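Local coordinates for protein tryptophanyl-tRNA synthetase (Thermus thermophilus, PDB 2EL7) that probably catalyses the ATP-dependent attachment of L-tryptophan to tRNA(Trp), as a homodimeric class I aminoacyl-tRNA synthetase, at residues 205-210 / 282-286; 14-18 / 195-199; 134-138 / 158-162; 141-147 / 174-180. All coordinates share one frame; numbering follows the deposited sequence.

Overall arrangement
The four contacts fall into two touching pairs on opposite sides of the chain's centre. Contacts 1 and 2, centres 14 Å apart, share the loop between strand 177-179 and helix 210-218: its KMSKS segment meets the HIGH segment at helix 16-33, and its end packs on helix 267-294. Contacts 3 and 4, centres 10 Å apart, belong to one run of helix 124-139, strand 144-146, helix 153-169 and strand 177-179, and their segments alternate along the chain. The run lies wholly between 14-18 and 195-199; contact 2 brings the two predicted ATP-binding motifs together across 176 intervening residues. Contacts 2 and 4 come within about 10 Å at their nearest atoms.

Contact 1. Residues 205-210 / 282-286; sequences GLLEPE and LRPIR
Arg286 and Leu206 meet where the loop following the KMSKS motif passes over the long helix 267-294, shortly before Pro209 takes the N-cap position of helix 210-218. The polar part is centred on the guanidinium group. Arg286 NE donates to Leu206 O at 3.1 Å, a bent bond with 135° at the hydrogen, and the oxygen stands about 30° out of the guanidinium plane. With CG anti to its own carbonyl carbon (chi1 -57°) and the chain extended from CG to NE, the arginine carries this group off the flank of its helix to the loop backbone. Leu207 C covers one face of the guanidinium; Glu208 O lies at its edge, but so near NH1 in the model that the detail is doubtful. Within the loop, Glu208 OE2 accepts from Gly205 N at 2.7 Å, fastening the turn, while OE1 forms a salt bridge with Lys216 and a hydrogen bond with Ser212.

The apolar part is made by leucine and isoleucine methyls and the arginine's CG. Leu206 crosses Leu282 at about a right angle, CD2 to CD2 4.2 Å, and its other branch touches the tip of Ile285, CD1 to CD1 4.2 Å. Leu207 runs alongside Arg286 in the opposite sense, bringing CD2 to 4.1 Å from Arg286 CG. Beside the bonded carbonyl, Leu282 CD1 rests 3.9 Å from Leu206 O.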
loop_
_atom_site.group_PDB
_atom_site.type_symbol
_atom_site.label_atom_id
_atom_site.label_comp_id
_atom_site.label_asym_id
_atom_site.label_seq_id
_atom_site.Cartn_x
_atom_site.Cartn_y
_atom_site.Cartn_z
ATOM N N GLY A 205 26.181 -9.077 22.752
ATOM C CA GLY A 205 26.254 -8.332 21.508
ATOM C C GLY A 205 27.632 -8.337 20.878
ATOM O O GLY A 205 28.644 -8.427 21.578
ATOM N N LEU A 206 27.684 -8.233 19.552
ATOM C CA LEU A 206 28.964 -8.227 18.850
ATOM C C LEU A 206 29.750 -6.970 19.181
ATOM O O LEU A 206 30.980 -6.978 19.142
ATOM C CB LEU A 206 28.764 -8.294 17.330
ATOM C CG LEU A 206 27.742 -9.292 16.788
ATOM C CD1 LEU A 206 27.873 -9.315 15.276
ATOM C CD2 LEU A 206 27.969 -10.687 17.367
ATOM N N LEU A 207 29.044 -5.891 19.504
ATOM C CA LEU A 207 29.700 -4.627 19.808
ATOM C C LEU A 207 29.554 -4.227 21.268
ATOM O O LEU A 207 29.948 -3.129 21.661
ATOM C CB LEU A 207 29.143 -3.520 18.903
ATOM C CG LEU A 207 29.265 -3.758 17.386
ATOM C CD1 LEU A 207 28.788 -2.500 16.668
ATOM C CD2 LEU A 207 30.717 -4.077 16.974
ATOM N N GLU A 208 28.996 -5.130 22.067
ATOM C CA GLU A 208 28.783 -4.895 23.487
ATOM C C GLU A 208 30.106 -4.531 24.149
ATOM O O GLU A 208 31.153 -5.037 23.768
ATOM C CB GLU A 208 28.172 -6.159 24.119
ATOM C CG GLU A 208 27.749 -6.025 25.565
ATOM C CD GLU A 208 26.949 -7.223 26.065
ATOM O OE1 GLU A 208 26.796 -7.353 27.301
ATOM O OE2 GLU A 208 26.465 -8.035 25.241
ATOM N N PRO A 209 30.089 -3.626 25.145
ATOM C CA PRO A 209 31.381 -3.296 25.765
ATOM C C PRO A 209 32.074 -4.533 26.381
ATOM O O PRO A 209 31.439 -5.372 27.040
ATOM C CB PRO A 209 31.001 -2.259 26.813
ATOM C CG PRO A 209 29.825 -1.588 26.202
ATOM C CD PRO A 209 29.023 -2.766 25.679
ATOM N N GLU A 210 33.380 -4.630 26.149
ATOM C CA GLU A 210 34.193 -5.734 26.646
ATOM C C GLU A 210 33.933 -6.058 28.118
ATOM O O GLU A 210 33.732 -7.213 28.495
ATOM C CB GLU A 210 35.659 -5.378 26.460
ATOM C CG GLU A 210 36.584 -6.546 26.562
ATOM C CD GLU A 210 38.017 -6.167 26.247
ATOM O OE1 GLU A 210 38.613 -5.427 27.057
ATOM O OE2 GLU A 210 38.543 -6.606 25.193
ATOM N N LEU A 282 35.321 -11.571 17.632
ATOM C CA LEU A 282 34.645 -10.319 17.326
ATOM C C LEU A 282 35.614 -9.213 16.899
ATOM O O LEU A 282 35.227 -8.274 16.203
ATOM C CB LEU A 282 33.888 -9.842 18.549
ATOM C CG LEU A 282 33.074 -10.882 19.300
ATOM C CD1 LEU A 282 32.561 -10.255 20.599
ATOM C CD2 LEU A 282 31.932 -11.382 18.419
ATOM N N ARG A 283 36.862 -9.320 17.336
ATOM C CA ARG A 283 37.889 -8.336 17.024
ATOM C C ARG A 283 37.706 -7.690 15.648
ATOM O O ARG A 283 37.508 -6.482 15.562
ATOM C CB ARG A 283 39.273 -8.985 17.141
ATOM C CG ARG A 283 40.461 -8.039 17.074
ATOM C CD ARG A 283 41.765 -8.822 17.187
ATOM N NE ARG A 283 42.805 -8.248 16.348
ATOM C CZ ARG A 283 42.789 -8.258 15.013
ATOM N NH1 ARG A 283 41.780 -8.827 14.349
ATOM N NH2 ARG A 283 43.778 -7.675 14.332
ATOM N N PRO A 284 37.759 -8.478 14.560
ATOM C CA PRO A 284 37.594 -7.927 13.203
ATOM C C PRO A 284 36.242 -7.216 12.982
ATOM O O PRO A 284 36.149 -6.242 12.230
ATOM C CB PRO A 284 37.727 -9.156 12.295
ATOM C CG PRO A 284 38.482 -10.141 13.138
ATOM C CD PRO A 284 37.930 -9.938 14.516
ATOM N N ILE A 285 35.191 -7.704 13.619
ATOM C CA ILE A 285 33.890 -7.085 13.455
ATOM C C ILE A 285 33.920 -5.710 14.102
ATOM O O ILE A 285 33.457 -4.721 13.521
ATOM C CB ILE A 285 32.788 -7.948 14.115
ATOM C CG1 ILE A 285 32.771 -9.336 13.449
ATOM C CG2 ILE A 285 31.443 -7.251 14.033
ATOM C CD1 ILE A 285 31.815 -10.328 14.086
ATOM N N ARG A 286 34.494 -5.656 15.300
ATOM C CA ARG A 286 34.592 -4.415 16.071
ATOM C C ARG A 286 35.485 -3.375 15.420
ATOM O O ARG A 286 35.172 -2.181 15.421
ATOM C CB ARG A 286 35.124 -4.712 17.460
ATOM C CG ARG A 286 34.317 -5.704 18.218
ATOM C CD ARG A 286 34.775 -5.682 19.665
ATOM N NE ARG A 286 33.705 -6.168 20.490
ATOM C CZ ARG A 286 33.444 -5.725 21.698
ATOM N NH1 ARG A 286 32.424 -6.234 22.363
ATOM N NH2 ARG A 286 34.202 -4.791 22.239
#

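Contact 2. Residues 14-18 / 195-199; sequences IHIGN and KMSKS
Gly17, in the first turn of helix 16-33, and Met196 bring their backbones to 6.0 Å between CA atoms, whereas His15 and Lys198 stay 7.5 Å apart and leave room for the imidazole between them. The contact joins the HIGH and KMSKS motifs, the two signature sequences of class I synthetases; both are predicted to bind ATP.

The His15 ring is its centrepiece. Met196 CG lies over one face in a CH-pi contact, 4.1 Å from the ring centroid and 10° off the normal, and the sulfur follows obliquely at 4.2 Å between SD and the centroid. Asn18 OD1 sits over the centre of the opposite face. Lys198 arrives at the ring's edge and lies athwart the histidine; its chain, bent at chi2 (67°), brings Lys198 CE to 3.1 Å from His15 NE2, and the same carbon is 3.5 Å from Asn18 ND2. Beyond the ring, the bend of Met196 at chi3 (-75°) turns its CE onto Ile16, 3.8 Å from Ile16 CG1.

His15 and Asn18 also form a capping box. His15 N donates to Asn18 OD1 at 3.0 Å, and a weak bond runs from Gly17 N to His15 ND1. That weak bond, with Asn18 OD1 over the face, is consistent with a ring held in its rotation by the first turn.

Helix 239-247 closes over the methionine side, with Phe247 on Ile16 and Tyr243 on Met196; helix 55-72 meets Ile14 through Val68 and Asn69.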
loop_
_atom_site.group_PDB
_atom_site.type_symbol
_atom_site.label_atom_id
_atom_site.label_comp_id
_atom_site.label_asym_id
_atom_site.label_seq_id
_atom_site.Cartn_x
_atom_site.Cartn_y
_atom_site.Cartn_z
ATOM N N ILE A 14 23.083 -6.602 17.135
ATOM C CA ILE A 14 23.326 -7.936 16.602
ATOM C C ILE A 14 24.035 -8.742 17.695
ATOM O O ILE A 14 25.040 -8.282 18.246
ATOM C CB ILE A 14 24.253 -7.884 15.336
ATOM C CG1 ILE A 14 23.806 -6.757 14.394
ATOM C CG2 ILE A 14 24.248 -9.236 14.609
ATOM C CD1 ILE A 14 22.319 -6.754 14.077
ATOM N N HIS A 15 23.517 -9.926 18.020
ATOM C CA HIS A 15 24.161 -10.761 19.035
ATOM C C HIS A 15 24.814 -11.989 18.397
ATOM O O HIS A 15 24.644 -12.230 17.200
ATOM C CB HIS A 15 23.174 -11.148 20.144
ATOM C CG HIS A 15 21.891 -11.730 19.648
ATOM N ND1 HIS A 15 21.832 -12.919 18.956
ATOM C CD2 HIS A 15 20.607 -11.314 19.791
ATOM C CE1 HIS A 15 20.569 -13.216 18.699
ATOM N NE2 HIS A 15 19.806 -12.260 19.195
ATOM N N ILE A 16 25.573 -12.755 19.176
ATOM C CA ILE A 16 26.278 -13.897 18.617
ATOM C C ILE A 16 25.340 -14.957 18.101
ATOM O O ILE A 16 25.760 -15.896 17.405
ATOM C CB ILE A 16 27.245 -14.530 19.648
ATOM C CG1 ILE A 16 26.469 -15.141 20.809
ATOM C CG2 ILE A 16 28.234 -13.474 20.148
ATOM C CD1 ILE A 16 27.348 -15.940 21.738
ATOM N N GLY A 17 24.067 -14.807 18.463
ATOM C CA GLY A 17 23.050 -15.738 18.016
ATOM C C GLY A 17 22.775 -15.427 16.556
ATOM O O GLY A 17 22.740 -16.325 15.716
ATOM N N ASN A 18 22.585 -14.142 16.258
ATOM C CA ASN A 18 22.346 -13.689 14.880
ATOM C C ASN A 18 23.594 -14.030 14.059
ATOM O O ASN A 18 23.525 -14.582 12.961
ATOM C CB ASN A 18 22.166 -12.160 14.824
ATOM C CG ASN A 18 20.974 -11.663 15.636
ATOM O OD1 ASN A 18 21.070 -10.643 16.354
ATOM N ND2 ASN A 18 19.840 -12.358 15.519
ATOM N N LYS A 195 16.575 -20.134 23.866
ATOM C CA LYS A 195 17.537 -19.635 22.882
ATOM C C LYS A 195 17.778 -18.124 23.027
ATOM O O LYS A 195 16.932 -17.389 23.557
ATOM C CB LYS A 195 17.065 -19.978 21.461
ATOM C CG LYS A 195 15.734 -19.367 21.075
ATOM C CD LYS A 195 15.912 -18.292 20.009
ATOM C CE LYS A 195 16.212 -18.887 18.621
ATOM N NZ LYS A 195 15.002 -19.478 17.945
ATOM N N MET A 196 18.945 -17.669 22.574
ATOM C CA MET A 196 19.298 -16.260 22.672
ATOM C C MET A 196 18.384 -15.451 21.767
ATOM O O MET A 196 18.275 -15.715 20.573
ATOM C CB MET A 196 20.771 -16.043 22.295
ATOM C CG MET A 196 21.277 -14.637 22.581
ATOM S SD MET A 196 23.028 -14.400 22.207
ATOM C CE MET A 196 23.843 -15.250 23.574
ATOM N N SER A 197 17.716 -14.471 22.360
ATOM C CA SER A 197 16.790 -13.613 21.642
ATOM C C SER A 197 17.051 -12.159 22.029
ATOM O O SER A 197 17.418 -11.872 23.158
ATOM C CB SER A 197 15.358 -14.008 21.997
ATOM O OG SER A 197 14.420 -13.218 21.289
ATOM N N LYS A 198 16.878 -11.246 21.083
ATOM C CA LYS A 198 17.100 -9.826 21.341
ATOM C C LYS A 198 16.101 -9.345 22.387
ATOM O O LYS A 198 16.405 -8.484 23.217
ATOM C CB LYS A 198 16.921 -9.012 20.042
ATOM C CG LYS A 198 17.357 -9.755 18.768
ATOM C CD LYS A 198 16.419 -10.942 18.497
ATOM C CE LYS A 198 17.071 -12.032 17.678
ATOM N NZ LYS A 198 16.302 -13.301 17.833
ATOM N N SER A 199 14.909 -9.929 22.350
ATOM C CA SER A 199 13.834 -9.569 23.265
ATOM C C SER A 199 14.029 -10.047 24.703
ATOM O O SER A 199 13.790 -9.293 25.644
ATOM C CB SER A 199 12.495 -10.092 22.718
ATOM O OG SER A 199 12.506 -11.503 22.555
#

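Contact 3. Residues 134-138 / 158-162; sequences AADIL and TREIA
Thr158 of helix 153-169 packs against Ala134, Ile137 and Leu138 of helix 124-139. The helix segments cross at -68° with their axes 10.1 Å apart, and the small residues Ala134 and Thr158 form the near point of the two backbones.

Thr158 carries most of the contact. Its CB lies 4.2 Å from Ala134 CB. From there the side chain forks. With chi1 at -54°, OG1 stands beside its own backbone N and CG2 anti to it, which puts the two branches on different neighbours. OG1 rests 3.5 Å from Ala134 CB and approaches Ile137 CD1, yet its polar partner is His154 O, one turn back in its own helix; that hydrogen bond satisfies the hydroxyl in an otherwise apolar, buried setting. The methyl CG2 reaches the fork of Leu138, 3.6 Å from CG, with both CD1 and CD2 close by; the two side chains lie alongside and antiparallel. Ile137 CG2 is 4.1 Å from the same methyl.

Two further contacts flank the threonine: Ile161 CD1 meets Ala134 CB at 4.0 Å, and Leu138 CD1 meets Ala162 CB at 4.1 Å.

Phe97 of helix 89-99 packs on Ala134, Leu138 and Ile161, and Pro176, just before strand 177-179, covers Thr158. Asp136, predicted to bind L-tryptophan, takes no part here; its side chain touches His90 and Gln84.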
loop_
_atom_site.group_PDB
_atom_site.type_symbol
_atom_site.label_atom_id
_atom_site.label_comp_id
_atom_site.label_asym_id
_atom_site.label_seq_id
_atom_site.Cartn_x
_atom_site.Cartn_y
_atom_site.Cartn_z
ATOM N N ALA A 134 5.434 -9.856 0.499
ATOM C CA ALA A 134 5.318 -10.515 -0.802
ATOM C C ALA A 134 5.702 -9.589 -1.976
ATOM O O ALA A 134 6.305 -10.025 -2.964
ATOM C CB ALA A 134 3.888 -11.028 -0.998
ATOM N N ALA A 135 5.334 -8.314 -1.874
ATOM C CA ALA A 135 5.638 -7.353 -2.933
ATOM C C ALA A 135 7.114 -7.009 -2.921
ATOM O O ALA A 135 7.706 -6.739 -3.941
ATOM C CB ALA A 135 4.817 -6.114 -2.744
ATOM N N ASP A 136 7.702 -7.015 -1.738
ATOM C CA ASP A 136 9.118 -6.721 -1.593
ATOM C C ASP A 136 9.888 -7.864 -2.279
ATOM O O ASP A 136 10.836 -7.628 -3.016
ATOM C CB ASP A 136 9.454 -6.635 -0.096
ATOM C CG ASP A 136 10.404 -5.490 0.246
ATOM O OD1 ASP A 136 10.619 -4.587 -0.603
ATOM O OD2 ASP A 136 10.927 -5.507 1.391
ATOM N N ILE A 137 9.456 -9.097 -2.043
ATOM C CA ILE A 137 10.096 -10.262 -2.631
ATOM C C ILE A 137 9.913 -10.324 -4.156
ATOM O O ILE A 137 10.888 -10.499 -4.903
ATOM C CB ILE A 137 9.548 -11.592 -2.011
ATOM C CG1 ILE A 137 9.944 -11.691 -0.534
ATOM C CG2 ILE A 137 10.082 -12.795 -2.784
ATOM C CD1 ILE A 137 9.448 -12.946 0.151
ATOM N N LEU A 138 8.681 -10.145 -4.624
ATOM C CA LEU A 138 8.450 -10.227 -6.051
ATOM C C LEU A 138 8.818 -9.003 -6.912
ATOM O O LEU A 138 9.106 -9.147 -8.117
ATOM C CB LEU A 138 7.009 -10.664 -6.293
ATOM C CG LEU A 138 6.680 -11.965 -5.535
ATOM C CD1 LEU A 138 5.199 -12.343 -5.732
ATOM C CD2 LEU A 138 7.607 -13.090 -5.996
ATOM N N THR A 158 3.429 -15.764 -0.604
ATOM C CA THR A 158 4.055 -15.141 -1.764
ATOM C C THR A 158 3.949 -16.004 -3.021
ATOM O O THR A 158 3.653 -15.474 -4.112
ATOM C CB THR A 158 5.529 -14.829 -1.465
ATOM O OG1 THR A 158 5.597 -14.047 -0.265
ATOM C CG2 THR A 158 6.185 -14.033 -2.605
ATOM N N ARG A 159 4.164 -17.317 -2.896
ATOM C CA ARG A 159 4.067 -18.195 -4.070
ATOM C C ARG A 159 2.612 -18.255 -4.523
ATOM O O ARG A 159 2.326 -18.214 -5.712
ATOM C CB ARG A 159 4.569 -19.630 -3.792
ATOM C CG ARG A 159 6.052 -19.769 -3.456
ATOM C CD ARG A 159 6.510 -21.244 -3.523
ATOM N NE ARG A 159 5.918 -22.048 -2.467
ATOM C CZ ARG A 159 6.498 -22.304 -1.300
ATOM N NH1 ARG A 159 5.861 -23.043 -0.395
ATOM N NH2 ARG A 159 7.722 -21.851 -1.043
ATOM N N GLU A 160 1.689 -18.344 -3.579
ATOM C CA GLU A 160 0.284 -18.383 -3.941
ATOM C C GLU A 160 -0.081 -17.146 -4.759
ATOM O O GLU A 160 -0.772 -17.257 -5.762
ATOM C CB GLU A 160 -0.602 -18.493 -2.683
ATOM C CG GLU A 160 -0.841 -19.954 -2.233
ATOM C CD GLU A 160 -1.409 -20.084 -0.815
ATOM O OE1 GLU A 160 -1.423 -21.214 -0.272
ATOM O OE2 GLU A 160 -1.836 -19.062 -0.238
ATOM N N ILE A 161 0.400 -15.981 -4.325
ATOM C CA ILE A 161 0.137 -14.718 -4.999
ATOM C C ILE A 161 0.795 -14.686 -6.373
ATOM O O ILE A 161 0.234 -14.158 -7.325
ATOM C CB ILE A 161 0.642 -13.497 -4.131
ATOM C CG1 ILE A 161 -0.246 -13.343 -2.886
ATOM C CG2 ILE A 161 0.611 -12.203 -4.936
ATOM C CD1 ILE A 161 0.213 -12.290 -1.951
ATOM N N ALA A 162 1.980 -15.269 -6.485
ATOM C CA ALA A 162 2.662 -15.283 -7.759
ATOM C C ALA A 162 1.869 -16.124 -8.745
ATOM O O ALA A 162 1.647 -15.717 -9.895
ATOM C CB ALA A 162 4.055 -15.837 -7.594
#

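Contact 4. Residues 141-147 / 174-180; sequences KADTVPV and PEPQALL
Thr144, Pro146, Gln177 and Leu179 lie on one face of the flat strand pair formed by 144-146 and 177-179, Val145 and Ala178 on the other. At the edge, beside strand 144-146, runs strand 4-8 of the Rossmann-type core: backbone bonds between Asp143 and Arg3 and between Thr144 and Leu5 join the pair to that strand and the residue before it. The pair is the sheet part of a parallel beta-alpha-beta unit whose strands are linked by helix 153-169.

Four backbone bonds zip it together in parallel register, Asp143, Val145 and Val147 facing Gln177 and Leu179 in turn. Gln177 N donates to Asp143 O at 2.9 Å and Leu179 N to Val145 O at 2.9 Å. In return, Val145 N bonds to Gln177 O at 3.0 Å, and Val147 N to Leu179 O at 3.1 Å. Pro146, which has no N-H, turns its CA-H to Leu179 O, the oxygen that also accepts from Val147 N.

At the N-terminal end, Lys141, which closes a Schellman motif, runs roughly perpendicular to Pro174, and Lys141 CG lies 3.7 Å from Pro174 CD; its NZ goes on to a salt bridge with Glu320.

On the Thr144 face, Thr144 CG2, anti to the threonine N, lies 3.7 Å from Leu179 CB. On the Val145 side, Val147 CG2 reaches across to Ala178 CB at 3.9 Å.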
loop_
_atom_site.group_PDB
_atom_site.type_symbol
_atom_site.label_atom_id
_atom_site.label_comp_id
_atom_site.label_asym_id
_atom_site.label_seq_id
_atom_site.Cartn_x
_atom_site.Cartn_y
_atom_site.Cartn_z
ATOM N N LYS A 141 11.917 -9.837 -8.203
ATOM C CA LYS A 141 11.939 -11.165 -8.800
ATOM C C LYS A 141 12.902 -12.088 -8.075
ATOM O O LYS A 141 13.568 -12.893 -8.707
ATOM C CB LYS A 141 12.350 -11.091 -10.275
ATOM C CG LYS A 141 11.216 -11.230 -11.296
ATOM C CD LYS A 141 10.509 -9.923 -11.570
ATOM C CE LYS A 141 9.411 -10.047 -12.644
ATOM N NZ LYS A 141 9.884 -10.101 -14.055
ATOM N N ALA A 142 13.003 -11.960 -6.762
ATOM C CA ALA A 142 13.891 -12.845 -5.999
ATOM C C ALA A 142 13.267 -14.236 -5.992
ATOM O O ALA A 142 12.064 -14.366 -5.852
ATOM C CB ALA A 142 14.068 -12.344 -4.527
ATOM N N ASP A 143 14.078 -15.277 -6.118
ATOM C CA ASP A 143 13.539 -16.637 -6.120
ATOM C C ASP A 143 13.893 -17.388 -4.842
ATOM O O ASP A 143 13.452 -18.511 -4.632
ATOM C CB ASP A 143 14.054 -17.414 -7.347
ATOM C CG ASP A 143 15.565 -17.583 -7.338
ATOM O OD1 ASP A 143 16.239 -17.132 -8.280
ATOM O OD2 ASP A 143 16.090 -18.168 -6.380
ATOM N N THR A 144 14.688 -16.775 -3.978
ATOM C CA THR A 144 15.059 -17.440 -2.744
ATOM C C THR A 144 15.025 -16.449 -1.602
ATOM O O THR A 144 15.406 -15.279 -1.746
ATOM C CB THR A 144 16.454 -18.055 -2.858
ATOM O OG1 THR A 144 16.482 -18.939 -3.988
ATOM C CG2 THR A 144 16.805 -18.851 -1.597
ATOM N N VAL A 145 14.565 -16.912 -0.455
ATOM C CA VAL A 145 14.471 -16.041 0.682
ATOM C C VAL A 145 14.881 -16.771 1.938
ATOM O O VAL A 145 14.230 -17.723 2.330
ATOM C CB VAL A 145 13.037 -15.528 0.858
ATOM C CG1 VAL A 145 12.987 -14.512 2.016
ATOM C CG2 VAL A 145 12.539 -14.877 -0.432
ATOM N N PRO A 146 15.978 -16.348 2.581
ATOM C CA PRO A 146 16.397 -17.027 3.810
ATOM C C PRO A 146 15.487 -16.629 4.952
ATOM O O PRO A 146 15.226 -15.449 5.151
ATOM C CB PRO A 146 17.825 -16.543 4.009
ATOM C CG PRO A 146 17.801 -15.181 3.417
ATOM C CD PRO A 146 16.987 -15.363 2.152
ATOM N N VAL A 147 14.990 -17.622 5.685
ATOM C CA VAL A 147 14.082 -17.386 6.811
ATOM C C VAL A 147 14.211 -18.466 7.902
ATOM O O VAL A 147 14.682 -19.581 7.637
ATOM C CB VAL A 147 12.611 -17.399 6.343
ATOM C CG1 VAL A 147 12.342 -16.257 5.367
ATOM C CG2 VAL A 147 12.306 -18.746 5.700
ATOM N N PRO A 174 8.442 -15.284 -10.313
ATOM C CA PRO A 174 8.947 -16.612 -9.959
ATOM C C PRO A 174 8.232 -16.921 -8.675
ATOM O O PRO A 174 7.710 -16.008 -8.051
ATOM C CB PRO A 174 10.435 -16.362 -9.715
ATOM C CG PRO A 174 10.398 -14.964 -9.066
ATOM C CD PRO A 174 9.453 -14.249 -10.032
ATOM N N GLU A 175 8.194 -18.188 -8.287
ATOM C CA GLU A 175 7.576 -18.620 -7.031
ATOM C C GLU A 175 8.754 -18.781 -6.085
ATOM O O GLU A 175 9.472 -19.764 -6.145
ATOM C CB GLU A 175 6.873 -19.966 -7.214
ATOM C CG GLU A 175 5.593 -19.865 -8.035
ATOM C CD GLU A 175 4.924 -21.200 -8.268
ATOM O OE1 GLU A 175 4.655 -21.908 -7.276
ATOM O OE2 GLU A 175 4.664 -21.536 -9.445
ATOM N N PRO A 176 8.973 -17.815 -5.201
ATOM C CA PRO A 176 10.112 -17.945 -4.290
ATOM C C PRO A 176 10.101 -19.144 -3.381
ATOM O O PRO A 176 9.045 -19.622 -2.971
ATOM C CB PRO A 176 10.089 -16.629 -3.511
ATOM C CG PRO A 176 8.656 -16.260 -3.550
ATOM C CD PRO A 176 8.220 -16.580 -4.934
ATOM N N GLN A 177 11.298 -19.632 -3.078
ATOM C CA GLN A 177 11.437 -20.758 -2.179
ATOM C C GLN A 177 12.170 -20.313 -0.926
ATOM O O GLN A 177 13.072 -19.474 -0.993
ATOM C CB GLN A 177 12.195 -21.896 -2.861
ATOM C CG GLN A 177 11.297 -22.788 -3.697
ATOM C CD GLN A 177 12.085 -23.763 -4.549
ATOM O OE1 GLN A 177 13.045 -24.383 -4.072
ATOM N NE2 GLN A 177 11.682 -23.915 -5.817
ATOM N N ALA A 178 11.753 -20.856 0.212
ATOM C CA ALA A 178 12.368 -20.551 1.490
ATOM C C ALA A 178 13.718 -21.255 1.582
ATOM O O ALA A 178 13.881 -22.384 1.100
ATOM C CB ALA A 178 11.482 -21.022 2.612
ATOM N N LEU A 179 14.697 -20.575 2.168
ATOM C CA LEU A 179 16.015 -21.164 2.359
ATOM C C LEU A 179 16.211 -21.230 3.860
ATOM O O LEU A 179 16.371 -20.192 4.514
ATOM C CB LEU A 179 17.118 -20.294 1.743
ATOM C CG LEU A 179 18.580 -20.709 2.005
ATOM C CD1 LEU A 179 18.826 -22.098 1.410
ATOM C CD2 LEU A 179 19.541 -19.689 1.377
ATOM N N LEU A 180 16.162 -22.443 4.405
ATOM C CA LEU A 180 16.355 -22.633 5.837
ATOM C C LEU A 180 17.844 -22.713 6.125
ATOM O O LEU A 180 18.660 -22.747 5.207
ATOM C CB LEU A 180 15.647 -23.900 6.301
ATOM C CG LEU A 180 14.128 -23.764 6.185
ATOM C CD1 LEU A 180 13.435 -25.076 6.481
ATOM C CD2 LEU A 180 13.666 -22.710 7.147
#